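Local coordinates for protein bradyzoite pseudokinase 1 (Toxoplasma gondii, PDB 6M7Z) that is a divergent, kinase-like protein without the glycine-rich loop that regulates the membrane ultrastructure of the parasitophorous vacuole, at residues Met18-Glu23 with Leu97-Leu102; Arg81-Asn84 with Tyr90-Tyr93; Ser174-Val177 with Val183-Gly186; Ile170-Phe175 with Gly238-Asn243. All coordinates share one frame; numbering follows the deposited sequence.

In the fold
Contacts 1 and 2 lie in the N-terminal lobe of a kinase fold, contacts 3 and 4 in the C-terminal lobe. The first two share helix 88-101, the counterpart of helix C; their centres are about 11 Å apart, and they touch through Leu21 CD1 and Val92 CG1 and through Leu21 and Ile83. Contacts 3 and 4, also about 11 Å between centres, share Ser174 and Phe175, where the counterpart of the catalytic loop runs into a hairpin. Centres of contacts 2 and 3 are about 22 Å apart, yet Arg81 of contact 2 forms a salt bridge with Asp189, three residues beyond contact 3, tying the N-lobe to the segment after the hairpin.

Contact 1 of 4, residues Met18-Glu23 with Leu97-Leu102; sequences MSYLKE and LYREIL
Tyr20 reaches out from helix 14-23 to Arg99 and Glu100, near the C-terminal end of helix 88-101, the helix C counterpart of this kinase-like N-terminal lobe. The two helix segments run almost at right angles (100°), and their axes come no nearer than 12.8 Å, so the gap is bridged by long side chains rather than by interlocked helix surfaces. Just ahead of the second segment, Tyr96 meets the Tyr20 ring edge-to-face. From Leu97 on, the helix end widens into a pi-type turn, Leu97 O accepting from both Ile101 N and Leu102 N. Arg99 comes next. Its CB lies 3.2 Å from Tyr20 OH, and the chain then folds at chi3, which brings NE back to the same hydroxyl for a weak bond, Arg99 NE to Tyr20 OH at 3.3 Å. The hydroxyl sits at the edge of the guanidinium, whose plane stands steeply to the ring. The far end of Arg99 is directed to another partner, since NH1 makes a salt bridge with Glu115. Glu100 comes to meet the Tyr20 side chain from the opposite direction and bends at chi2 (-58°), bringing OE2 to the ring edge; the carboxylate and ring planes are nearly perpendicular. The tyrosine hydroxyl therefore has a weak donor and a carboxylate acceptor as partners, and the nearby arginine may add to its polarisation. Tyr20 OH donates to Glu100 OE2 over 2.5 Å, and OE2 receives it on the anti lone pair, the one turned away from OE1.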
loop_
_atom_site.group_PDB
_atom_site.type_symbol
_atom_site.label_atom_id
_atom_site.label_comp_id
_atom_site.label_asym_id
_atom_site.label_seq_id
_atom_site.Cartn_x
_atom_site.Cartn_y
_atom_site.Cartn_z
ATOM N N MET A 18 -3.618 14.121 20.086
ATOM C CA MET A 18 -2.905 13.735 21.282
ATOM C C MET A 18 -3.744 12.718 22.065
ATOM O O MET A 18 -3.225 11.700 22.560
ATOM C CB MET A 18 -2.602 14.943 22.173
ATOM C CG MET A 18 -1.704 14.601 23.351
ATOM S SD MET A 18 -0.076 14.024 22.806
ATOM C CE MET A 18 0.562 13.273 24.305
ATOM N N SER A 19 -5.039 13.009 22.177
ATOM C CA SER A 19 -5.977 12.107 22.847
ATOM C C SER A 19 -5.976 10.750 22.134
ATOM O O SER A 19 -5.900 9.711 22.785
ATOM C CB SER A 19 -7.368 12.689 22.917
ATOM O OG SER A 19 -7.534 13.440 24.120
ATOM N N TYR A 20 -6.023 10.771 20.795
ATOM C CA TYR A 20 -6.084 9.536 20.029
ATOM C C TYR A 20 -4.808 8.712 20.220
ATOM O O TYR A 20 -4.866 7.491 20.298
ATOM C CB TYR A 20 -6.328 9.770 18.543
ATOM C CG TYR A 20 -6.798 8.509 17.863
ATOM C CD1 TYR A 20 -8.135 8.140 17.883
ATOM C CD2 TYR A 20 -5.897 7.661 17.237
ATOM C CE1 TYR A 20 -8.570 6.977 17.271
ATOM C CE2 TYR A 20 -6.319 6.512 16.594
ATOM C CZ TYR A 20 -7.661 6.160 16.624
ATOM O OH TYR A 20 -8.112 5.020 16.014
ATOM N N LEU A 21 -3.660 9.389 20.291
ATOM C CA LEU A 21 -2.396 8.721 20.538
ATOM C C LEU A 21 -2.466 7.927 21.849
ATOM O O LEU A 21 -2.066 6.763 21.887
ATOM C CB LEU A 21 -1.277 9.768 20.556
ATOM C CG LEU A 21 0.084 9.276 21.030
ATOM C CD1 LEU A 21 0.647 8.244 20.078
ATOM C CD2 LEU A 21 1.032 10.450 21.171
ATOM N N LYS A 22 -3.030 8.548 22.888
ATOM C CA LYS A 22 -3.141 7.935 24.223
ATOM C C LYS A 22 -4.099 6.732 24.211
ATOM O O LYS A 22 -3.911 5.802 24.958
ATOM C CB LYS A 22 -3.540 8.995 25.252
ATOM C CG LYS A 22 -2.386 9.915 25.639
ATOM C CD LYS A 22 -2.721 11.032 26.600
ATOM C CE LYS A 22 -1.499 11.503 27.368
ATOM N NZ LYS A 22 -1.533 12.956 27.664
ATOM N N GLU A 23 -5.098 6.750 23.330
ATOM C CA GLU A 23 -6.088 5.669 23.200
ATOM C C GLU A 23 -5.500 4.402 22.558
ATOM O O GLU A 23 -6.122 3.361 22.634
ATOM C CB GLU A 23 -7.298 6.143 22.384
ATOM C CG GLU A 23 -8.272 6.972 23.224
ATOM C CD GLU A 23 -9.637 7.267 22.636
ATOM O OE1 GLU A 23 -9.762 7.319 21.401
ATOM O OE2 GLU A 23 -10.569 7.449 23.430
ATOM N N LEU A 97 -6.357 6.083 10.280
ATOM C CA LEU A 97 -7.001 5.631 9.044
ATOM C C LEU A 97 -7.381 4.155 9.157
ATOM O O LEU A 97 -8.497 3.794 8.826
ATOM C CB LEU A 97 -6.086 5.815 7.834
ATOM C CG LEU A 97 -5.825 7.241 7.370
ATOM C CD1 LEU A 97 -5.071 7.215 6.037
ATOM C CD2 LEU A 97 -7.113 8.036 7.198
ATOM N N TYR A 98 -6.452 3.317 9.619
ATOM C CA TYR A 98 -6.693 1.871 9.654
ATOM C C TYR A 98 -7.812 1.530 10.638
ATOM O O TYR A 98 -8.606 0.643 10.342
ATOM C CB TYR A 98 -5.407 1.084 9.947
ATOM C CG TYR A 98 -4.618 0.765 8.701
ATOM C CD1 TYR A 98 -5.055 -0.209 7.823
ATOM C CD2 TYR A 98 -3.455 1.444 8.383
ATOM C CE1 TYR A 98 -4.349 -0.524 6.673
ATOM C CE2 TYR A 98 -2.737 1.144 7.237
ATOM C CZ TYR A 98 -3.179 0.147 6.376
ATOM O OH TYR A 98 -2.478 -0.160 5.240
ATOM N N ARG A 99 -7.882 2.243 11.774
ATOM C CA ARG A 99 -8.812 1.891 12.863
ATOM C C ARG A 99 -10.206 2.512 12.656
ATOM O O ARG A 99 -11.193 1.915 13.075
ATOM C CB ARG A 99 -8.242 2.342 14.207
ATOM C CG ARG A 99 -7.022 1.547 14.651
ATOM C CD ARG A 99 -6.253 2.245 15.761
ATOM N NE ARG A 99 -6.898 2.098 17.054
ATOM C CZ ARG A 99 -6.783 1.033 17.844
ATOM N NH1 ARG A 99 -6.105 -0.035 17.454
ATOM N NH2 ARG A 99 -7.362 1.039 19.029
ATOM N N GLU A 100 -10.284 3.705 12.048
ATOM C CA GLU A 100 -11.509 4.492 12.046
ATOM C C GLU A 100 -12.093 4.685 10.637
ATOM O O GLU A 100 -13.251 5.046 10.543
ATOM C CB GLU A 100 -11.277 5.880 12.643
ATOM C CG GLU A 100 -10.593 5.872 13.992
ATOM C CD GLU A 100 -11.296 5.096 15.107
ATOM O OE1 GLU A 100 -12.537 4.999 15.083
ATOM O OE2 GLU A 100 -10.593 4.592 16.010
ATOM N N ILE A 101 -11.330 4.491 9.561
ATOM C CA ILE A 101 -11.787 4.944 8.238
ATOM C C ILE A 101 -11.783 3.820 7.193
ATOM O O ILE A 101 -12.712 3.716 6.401
ATOM C CB ILE A 101 -10.964 6.163 7.787
ATOM C CG1 ILE A 101 -11.196 7.312 8.772
ATOM C CG2 ILE A 101 -11.292 6.541 6.341
ATOM C CD1 ILE A 101 -10.910 8.695 8.209
ATOM N N LEU A 102 -10.748 2.983 7.179
ATOM C CA LEU A 102 -10.657 1.906 6.223
ATOM C C LEU A 102 -11.421 0.704 6.768
ATOM O O LEU A 102 -11.297 0.369 7.946
ATOM C CB LEU A 102 -9.181 1.577 5.976
ATOM C CG LEU A 102 -8.319 2.738 5.487
ATOM C CD1 LEU A 102 -6.845 2.335 5.513
ATOM C CD2 LEU A 102 -8.760 3.193 4.088
#

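Contact 2 of 4, residues Arg81-Asn84 with Tyr90-Tyr93; sequences RLIN and YSVY
Arg81 lays its aliphatic chain over one face of the Tyr90 ring, where strand 76-82 leaves the N-lobe sheet and helix 88-101, the helix C counterpart, begins. The arginine runs extended from CG to NE, with CG anti to its carbonyl carbon (chi1 -78°). CD makes a CH-pi contact 4.1 Å from the Tyr90 ring centroid, displaced toward the rim, and NE lies 3.5 Å from Tyr90 CE2. The guanidinium stands steeply to the ring and meets CE2 with its edge, so the two planes do not stack. Tyr90 swings its ring back to the strand (chi1 152°), bringing CE1 within 3.6 Å of Leu82 O, which lies at the ring edge. Ser91 holds OG between its backbone N and carbonyl carbon, facing Ile83 CG1 at 3.9 Å. Two waters complete the join. Water 1 accepts from Leu82 N (3.0 Å) and is hydrogen-bonded to Tyr90 OH (2.8 Å); water 2 accepts from Asn84 N and also binds Ser91 OG, which has a further bond to Pro88 O. The backbone N-H groups of Leu82 and Asn84 are thus satisfied by water, while the Arg81 charge is directed past the ring to a salt bridge of NH2 with Asp189.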
loop_
_atom_site.group_PDB
_atom_site.type_symbol
_atom_site.label_atom_id
_atom_site.label_comp_id
_atom_site.label_asym_id
_atom_site.label_seq_id
_atom_site.Cartn_x
_atom_site.Cartn_y
_atom_site.Cartn_z
ATOM N N ARG A 81 7.227 4.756 13.794
ATOM C CA ARG A 81 7.422 6.199 13.718
ATOM C C ARG A 81 7.715 6.724 15.128
ATOM O O ARG A 81 7.102 6.289 16.121
ATOM C CB ARG A 81 6.186 6.933 13.192
ATOM C CG ARG A 81 5.969 6.891 11.683
ATOM C CD ARG A 81 4.855 7.783 11.202
ATOM N NE ARG A 81 5.020 8.317 9.844
ATOM C CZ ARG A 81 4.523 7.760 8.741
ATOM N NH1 ARG A 81 4.023 6.535 8.793
ATOM N NH2 ARG A 81 4.486 8.448 7.608
ATOM N N LEU A 82 8.637 7.687 15.197
ATOM C CA LEU A 82 8.967 8.367 16.425
ATOM C C LEU A 82 7.803 9.291 16.804
ATOM O O LEU A 82 7.344 10.072 15.981
ATOM C CB LEU A 82 10.252 9.159 16.192
ATOM C CG LEU A 82 11.012 9.587 17.448
ATOM C CD1 LEU A 82 11.562 8.379 18.199
ATOM C CD2 LEU A 82 12.119 10.575 17.102
ATOM N N ILE A 83 7.308 9.162 18.038
ATOM C CA ILE A 83 6.273 10.058 18.559
ATOM C C ILE A 83 6.876 11.460 18.736
ATOM O O ILE A 83 7.905 11.627 19.384
ATOM C CB ILE A 83 5.693 9.535 19.882
ATOM C CG1 ILE A 83 4.875 8.254 19.656
ATOM C CG2 ILE A 83 4.879 10.626 20.570
ATOM C CD1 ILE A 83 4.539 7.507 20.951
ATOM N N ASN A 84 6.224 12.449 18.132
ATOM C CA ASN A 84 6.573 13.849 18.266
ATOM C C ASN A 84 5.467 14.528 19.076
ATOM O O ASN A 84 4.342 14.617 18.600
ATOM C CB ASN A 84 6.734 14.496 16.892
ATOM C CG ASN A 84 7.170 15.944 16.952
ATOM O OD1 ASN A 84 7.258 16.526 18.024
ATOM N ND2 ASN A 84 7.428 16.556 15.809
ATOM N N TYR A 90 1.497 13.297 13.045
ATOM C CA TYR A 90 2.436 12.630 12.157
ATOM C C TYR A 90 2.575 11.153 12.556
ATOM O O TYR A 90 2.742 10.313 11.680
ATOM C CB TYR A 90 3.762 13.404 12.084
ATOM C CG TYR A 90 4.964 12.551 11.778
ATOM C CD1 TYR A 90 5.673 11.951 12.817
ATOM C CD2 TYR A 90 5.387 12.312 10.471
ATOM C CE1 TYR A 90 6.739 11.101 12.562
ATOM C CE2 TYR A 90 6.469 11.486 10.209
ATOM C CZ TYR A 90 7.142 10.874 11.259
ATOM O OH TYR A 90 8.223 10.060 11.070
ATOM N N SER A 91 2.482 10.823 13.857
ATOM C CA SER A 91 2.766 9.442 14.305
ATOM C C SER A 91 1.508 8.572 14.403
ATOM O O SER A 91 1.643 7.337 14.404
ATOM C CB SER A 91 3.569 9.397 15.586
ATOM O OG SER A 91 2.797 9.811 16.695
ATOM N N VAL A 92 0.314 9.176 14.461
ATOM C CA VAL A 92 -0.910 8.396 14.656
ATOM C C VAL A 92 -1.886 8.521 13.488
ATOM O O VAL A 92 -2.933 7.856 13.532
ATOM C CB VAL A 92 -1.620 8.748 15.979
ATOM C CG1 VAL A 92 -0.679 8.585 17.151
ATOM C CG2 VAL A 92 -2.206 10.139 15.975
ATOM N N TYR A 93 -1.569 9.330 12.466
ATOM C CA TYR A 93 -2.486 9.501 11.333
ATOM C C TYR A 93 -2.777 8.152 10.664
ATOM O O TYR A 93 -3.916 7.815 10.442
ATOM C CB TYR A 93 -1.943 10.503 10.310
ATOM C CG TYR A 93 -2.908 10.783 9.189
ATOM C CD1 TYR A 93 -4.055 11.517 9.415
ATOM C CD2 TYR A 93 -2.703 10.272 7.919
ATOM C CE1 TYR A 93 -4.959 11.774 8.391
ATOM C CE2 TYR A 93 -3.589 10.515 6.884
ATOM C CZ TYR A 93 -4.730 11.262 7.120
ATOM O OH TYR A 93 -5.603 11.514 6.099
HETATM O O HOH W 1 9.971 8.584 12.713
HETATM O O HOH W 2 3.972 12.279 16.319
#

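Contact 3 of 4, residues Ser174-Val177 with Val183-Gly186; sequences SFSV and VVLG
Ser174-Val177 and Val183-Gly186 form the antiparallel beta hairpin that follows the catalytic-loop counterpart in the C-lobe of the kinase fold. Three backbone hydrogen bonds close it. Ser176 and Val184 make a hydrogen-bonded pair, Ser176 N to Val184 O and Val184 N to Ser176 O both at 3.0 Å. Gly186 N gives a shorter bond of 2.8 Å to Ser174 O, and Gly186 O in turn accepts from His167 NE2. CA-H...O contacts supplement these: Phe175 CA to Val184 O and Val183 CA to Ser176 O are each 3.3 Å. The apolar contacts gather on the face carrying Phe175, Val177, Val183 and Leu185. Leu185 holds CG anti to its backbone N (chi1 179°), and together with chi2 near 54° this brings CD1 over one face of the Phe175 ring, 3.9 Å from the centroid, in a CH-pi contact; the same methyl touches Ser174 CB. Farther along, Val177 CG2 and Val183 CG2 meet at 4.1 Å. On the other face, Ser176 OG rests 3.7 Å from Val184 CG2. Phe312 lies against Val177 and Val183, and helix 146-161 packs on the Phe175 face through Met153 and Ala156. Strand 131-132 pairs with the outer side of 175-177, which makes 175-177 the central strand of three.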
loop_
_atom_site.group_PDB
_atom_site.type_symbol
_atom_site.label_atom_id
_atom_site.label_comp_id
_atom_site.label_asym_id
_atom_site.label_seq_id
_atom_site.Cartn_x
_atom_site.Cartn_y
_atom_site.Cartn_z
ATOM N N SER A 174 4.272 1.794 -4.353
ATOM C CA SER A 174 3.097 1.895 -3.518
ATOM C C SER A 174 2.398 0.537 -3.449
ATOM O O SER A 174 1.695 0.268 -2.503
ATOM C CB SER A 174 2.140 2.951 -4.020
ATOM O OG SER A 174 2.724 4.241 -4.012
ATOM N N PHE A 175 2.593 -0.286 -4.479
ATOM C CA PHE A 175 1.966 -1.572 -4.632
ATOM C C PHE A 175 2.928 -2.652 -4.139
ATOM O O PHE A 175 4.135 -2.586 -4.391
ATOM C CB PHE A 175 1.561 -1.790 -6.092
ATOM C CG PHE A 175 0.514 -0.819 -6.591
ATOM C CD1 PHE A 175 -0.838 -1.074 -6.429
ATOM C CD2 PHE A 175 0.883 0.367 -7.203
ATOM C CE1 PHE A 175 -1.790 -0.174 -6.882
ATOM C CE2 PHE A 175 -0.068 1.273 -7.644
ATOM C CZ PHE A 175 -1.399 1.004 -7.489
ATOM N N SER A 176 2.381 -3.647 -3.435
ATOM C CA SER A 176 3.179 -4.769 -2.958
ATOM C C SER A 176 2.420 -6.089 -3.167
ATOM O O SER A 176 1.214 -6.114 -3.372
ATOM C CB SER A 176 3.602 -4.568 -1.537
ATOM O OG SER A 176 2.505 -4.657 -0.643
ATOM N N VAL A 177 3.173 -7.184 -3.153
ATOM C CA VAL A 177 2.647 -8.493 -3.427
ATOM C C VAL A 177 2.616 -9.255 -2.105
ATOM O O VAL A 177 3.658 -9.455 -1.495
ATOM C CB VAL A 177 3.505 -9.233 -4.471
ATOM C CG1 VAL A 177 2.927 -10.613 -4.770
ATOM C CG2 VAL A 177 3.672 -8.423 -5.752
ATOM N N VAL A 183 -2.042 -8.504 -5.086
ATOM C CA VAL A 183 -1.344 -7.235 -5.220
ATOM C C VAL A 183 -2.226 -6.149 -4.607
ATOM O O VAL A 183 -3.357 -5.984 -5.018
ATOM C CB VAL A 183 -1.006 -6.930 -6.688
ATOM C CG1 VAL A 183 -0.417 -5.546 -6.863
ATOM C CG2 VAL A 183 -0.088 -7.983 -7.270
ATOM N N VAL A 184 -1.662 -5.404 -3.647
ATOM C CA VAL A 184 -2.405 -4.445 -2.823
ATOM C C VAL A 184 -1.726 -3.072 -2.868
ATOM O O VAL A 184 -0.530 -2.974 -3.080
ATOM C CB VAL A 184 -2.558 -4.930 -1.368
ATOM C CG1 VAL A 184 -3.298 -6.270 -1.323
ATOM C CG2 VAL A 184 -1.219 -5.009 -0.642
ATOM N N LEU A 185 -2.544 -2.033 -2.650
ATOM C CA LEU A 185 -2.095 -0.662 -2.579
ATOM C C LEU A 185 -1.833 -0.300 -1.120
ATOM O O LEU A 185 -2.721 -0.403 -0.277
ATOM C CB LEU A 185 -3.168 0.248 -3.166
ATOM C CG LEU A 185 -2.869 1.743 -3.139
ATOM C CD1 LEU A 185 -1.528 2.053 -3.809
ATOM C CD2 LEU A 185 -3.998 2.505 -3.816
ATOM N N GLY A 186 -0.603 0.154 -0.859
ATOM C CA GLY A 186 -0.152 0.619 0.462
ATOM C C GLY A 186 0.312 2.074 0.392
ATOM O O GLY A 186 -0.153 2.866 -0.471
#

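Contact 4 of 4, residues Ile170-Phe175 with Gly238-Asn243; sequences IELNSF and GVAFRN. With EDO (1,2-ethanediol), chain G.
A single water, rather than any direct hydrogen bond, makes the polar link between Leu172 and Asn243: it accepts from Leu172 N at 2.9 Å and from Asn243 ND2 at 2.7 Å. The setting is the C-lobe of a kinase fold, where 170-175 occupies the place of the catalytic loop and helix 230-248 that of helix F. The loop keeps its shape through its own bonds. Ser174 N donates to Glu171 O and Phe175 N to Leu172 O, winding a short 3-10 turn at 172-174, while Ser174 OG takes the hydrogen of Glu171 N (3.0 Å, N-H...O angle 157°). Leu172 directs its side chain at the helix and is the loop residue that packs most extensively there. Its CG lies 3.6 Å from Ala240 O and 4.2 Å from Ala240 CB, and the small alanine methyl lets the loop backbone come close, with Ala240 CB 4.1 Å from Glu171 C. One methyl, CD1, goes on to the Asn243 amide carbon, CG, at 3.7 Å, whereas CD2 stays near the Ala240 carbonyl oxygen. Met153 of helix 146-161 and Leu247, farther along helix 230-248, also touch Leu172, so its hydrocarbon is buried between these two helices. Asn173 is tied instead to the start of helix 133-138, its OD1 accepting from Asp135 N. In Asn243, CG stands anti to the backbone N (chi1 -170°), carrying the amide toward Leu172; ND2 serves the water, and OD1 accepts a 3.1 Å bond from O2 of a 1,2-ethanediol, probably from the crystallisation liquor.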
loop_
_atom_site.group_PDB
_atom_site.type_symbol
_atom_site.label_atom_id
_atom_site.label_comp_id
_atom_site.label_asym_id
_atom_site.label_seq_id
_atom_site.Cartn_x
_atom_site.Cartn_y
_atom_site.Cartn_z
ATOM N N ILE A 170 1.193 8.063 -5.330
ATOM C CA ILE A 170 1.253 6.794 -6.023
ATOM C C ILE A 170 2.547 6.688 -6.836
ATOM O O ILE A 170 2.927 7.601 -7.565
ATOM C CB ILE A 170 0.020 6.583 -6.918
ATOM C CG1 ILE A 170 -1.224 6.305 -6.072
ATOM C CG2 ILE A 170 0.251 5.465 -7.933
ATOM C CD1 ILE A 170 -2.498 6.746 -6.784
ATOM N N GLU A 171 3.187 5.521 -6.695
ATOM C CA GLU A 171 4.275 5.053 -7.532
ATOM C C GLU A 171 4.194 3.523 -7.593
ATOM O O GLU A 171 3.434 2.918 -6.863
ATOM C CB GLU A 171 5.617 5.586 -7.029
ATOM C CG GLU A 171 5.978 5.184 -5.611
ATOM C CD GLU A 171 7.314 5.681 -5.071
ATOM O OE1 GLU A 171 8.327 5.081 -5.431
ATOM O OE2 GLU A 171 7.341 6.676 -4.299
ATOM N N LEU A 172 4.990 2.896 -8.456
ATOM C CA LEU A 172 4.990 1.451 -8.539
ATOM C C LEU A 172 5.192 0.816 -7.170
ATOM O O LEU A 172 4.557 -0.189 -6.864
ATOM C CB LEU A 172 6.070 0.972 -9.505
ATOM C CG LEU A 172 5.626 0.913 -10.962
ATOM C CD1 LEU A 172 6.768 0.403 -11.805
ATOM C CD2 LEU A 172 4.409 0.025 -11.134
ATOM N N ASN A 173 6.078 1.386 -6.357
ATOM C CA ASN A 173 6.425 0.787 -5.039
ATOM C C ASN A 173 5.332 1.065 -3.992
ATOM O O ASN A 173 5.451 0.588 -2.867
ATOM C CB ASN A 173 7.811 1.221 -4.559
ATOM C CG ASN A 173 8.945 0.469 -5.234
ATOM O OD1 ASN A 173 8.762 -0.599 -5.833
ATOM N ND2 ASN A 173 10.140 1.026 -5.141
ATOM N N SER A 174 4.272 1.794 -4.353
ATOM C CA SER A 174 3.097 1.895 -3.518
ATOM C C SER A 174 2.398 0.537 -3.449
ATOM O O SER A 174 1.695 0.268 -2.503
ATOM C CB SER A 174 2.140 2.951 -4.020
ATOM O OG SER A 174 2.724 4.241 -4.012
ATOM N N PHE A 175 2.593 -0.286 -4.479
ATOM C CA PHE A 175 1.966 -1.572 -4.632
ATOM C C PHE A 175 2.928 -2.652 -4.139
ATOM O O PHE A 175 4.135 -2.586 -4.391
ATOM C CB PHE A 175 1.561 -1.790 -6.092
ATOM C CG PHE A 175 0.514 -0.819 -6.591
ATOM C CD1 PHE A 175 -0.838 -1.074 -6.429
ATOM C CD2 PHE A 175 0.883 0.367 -7.203
ATOM C CE1 PHE A 175 -1.790 -0.174 -6.882
ATOM C CE2 PHE A 175 -0.068 1.273 -7.644
ATOM C CZ PHE A 175 -1.399 1.004 -7.489
ATOM N N GLY A 238 -0.571 7.019 -13.957
ATOM C CA GLY A 238 -0.076 7.076 -15.321
ATOM C C GLY A 238 1.439 7.005 -15.365
ATOM O O GLY A 238 1.998 6.213 -16.126
ATOM N N VAL A 239 2.093 7.803 -14.513
ATOM C CA VAL A 239 3.545 7.809 -14.404
ATOM C C VAL A 239 4.031 6.422 -13.977
ATOM O O VAL A 239 5.056 5.954 -14.455
ATOM C CB VAL A 239 4.040 8.918 -13.448
ATOM C CG1 VAL A 239 5.506 8.743 -13.065
ATOM C CG2 VAL A 239 3.789 10.290 -14.028
ATOM N N ALA A 240 3.296 5.770 -13.078
ATOM C CA ALA A 240 3.672 4.433 -12.629
ATOM C C ALA A 240 3.571 3.426 -13.787
ATOM O O ALA A 240 4.390 2.514 -13.899
ATOM C CB ALA A 240 2.828 4.033 -11.439
ATOM N N PHE A 241 2.555 3.585 -14.630
ATOM C CA PHE A 241 2.374 2.721 -15.790
ATOM C C PHE A 241 3.513 2.933 -16.786
ATOM O O PHE A 241 4.047 1.965 -17.346
ATOM C CB PHE A 241 1.019 2.960 -16.454
ATOM C CG PHE A 241 -0.167 2.378 -15.724
ATOM C CD1 PHE A 241 -0.025 1.379 -14.784
ATOM C CD2 PHE A 241 -1.449 2.820 -16.019
ATOM C CE1 PHE A 241 -1.121 0.898 -14.099
ATOM C CE2 PHE A 241 -2.552 2.314 -15.349
ATOM C CZ PHE A 241 -2.380 1.349 -14.398
ATOM N N ARG A 242 3.900 4.195 -16.978
ATOM C CA ARG A 242 5.021 4.521 -17.838
ATOM C C ARG A 242 6.285 3.834 -17.299
ATOM O O ARG A 242 7.057 3.261 -18.068
ATOM C CB ARG A 242 5.181 6.039 -17.948
ATOM C CG ARG A 242 6.331 6.480 -18.834
ATOM C CD ARG A 242 6.381 5.866 -20.231
ATOM N NE ARG A 242 5.182 6.122 -21.023
ATOM C CZ ARG A 242 4.870 7.302 -21.575
ATOM N NH1 ARG A 242 5.664 8.347 -21.413
ATOM N NH2 ARG A 242 3.742 7.428 -22.256
ATOM N N ASN A 243 6.474 3.890 -15.974
ATOM C CA ASN A 243 7.598 3.283 -15.285
ATOM C C ASN A 243 7.596 1.783 -15.574
ATOM O O ASN A 243 8.639 1.194 -15.881
ATOM C CB ASN A 243 7.561 3.642 -13.796
ATOM C CG ASN A 243 8.789 3.268 -12.996
ATOM O OD1 ASN A 243 9.731 2.672 -13.505
ATOM N ND2 ASN A 243 8.756 3.565 -11.714
HETATM C C1 EDO G . 10.998 1.149 -9.893
HETATM O O1 EDO G . 10.106 1.766 -8.961
HETATM C C2 EDO G . 11.773 2.239 -10.612
HETATM O O2 EDO G . 12.172 1.767 -11.899
HETATM O O HOH W 3 6.763 4.547 -10.125
#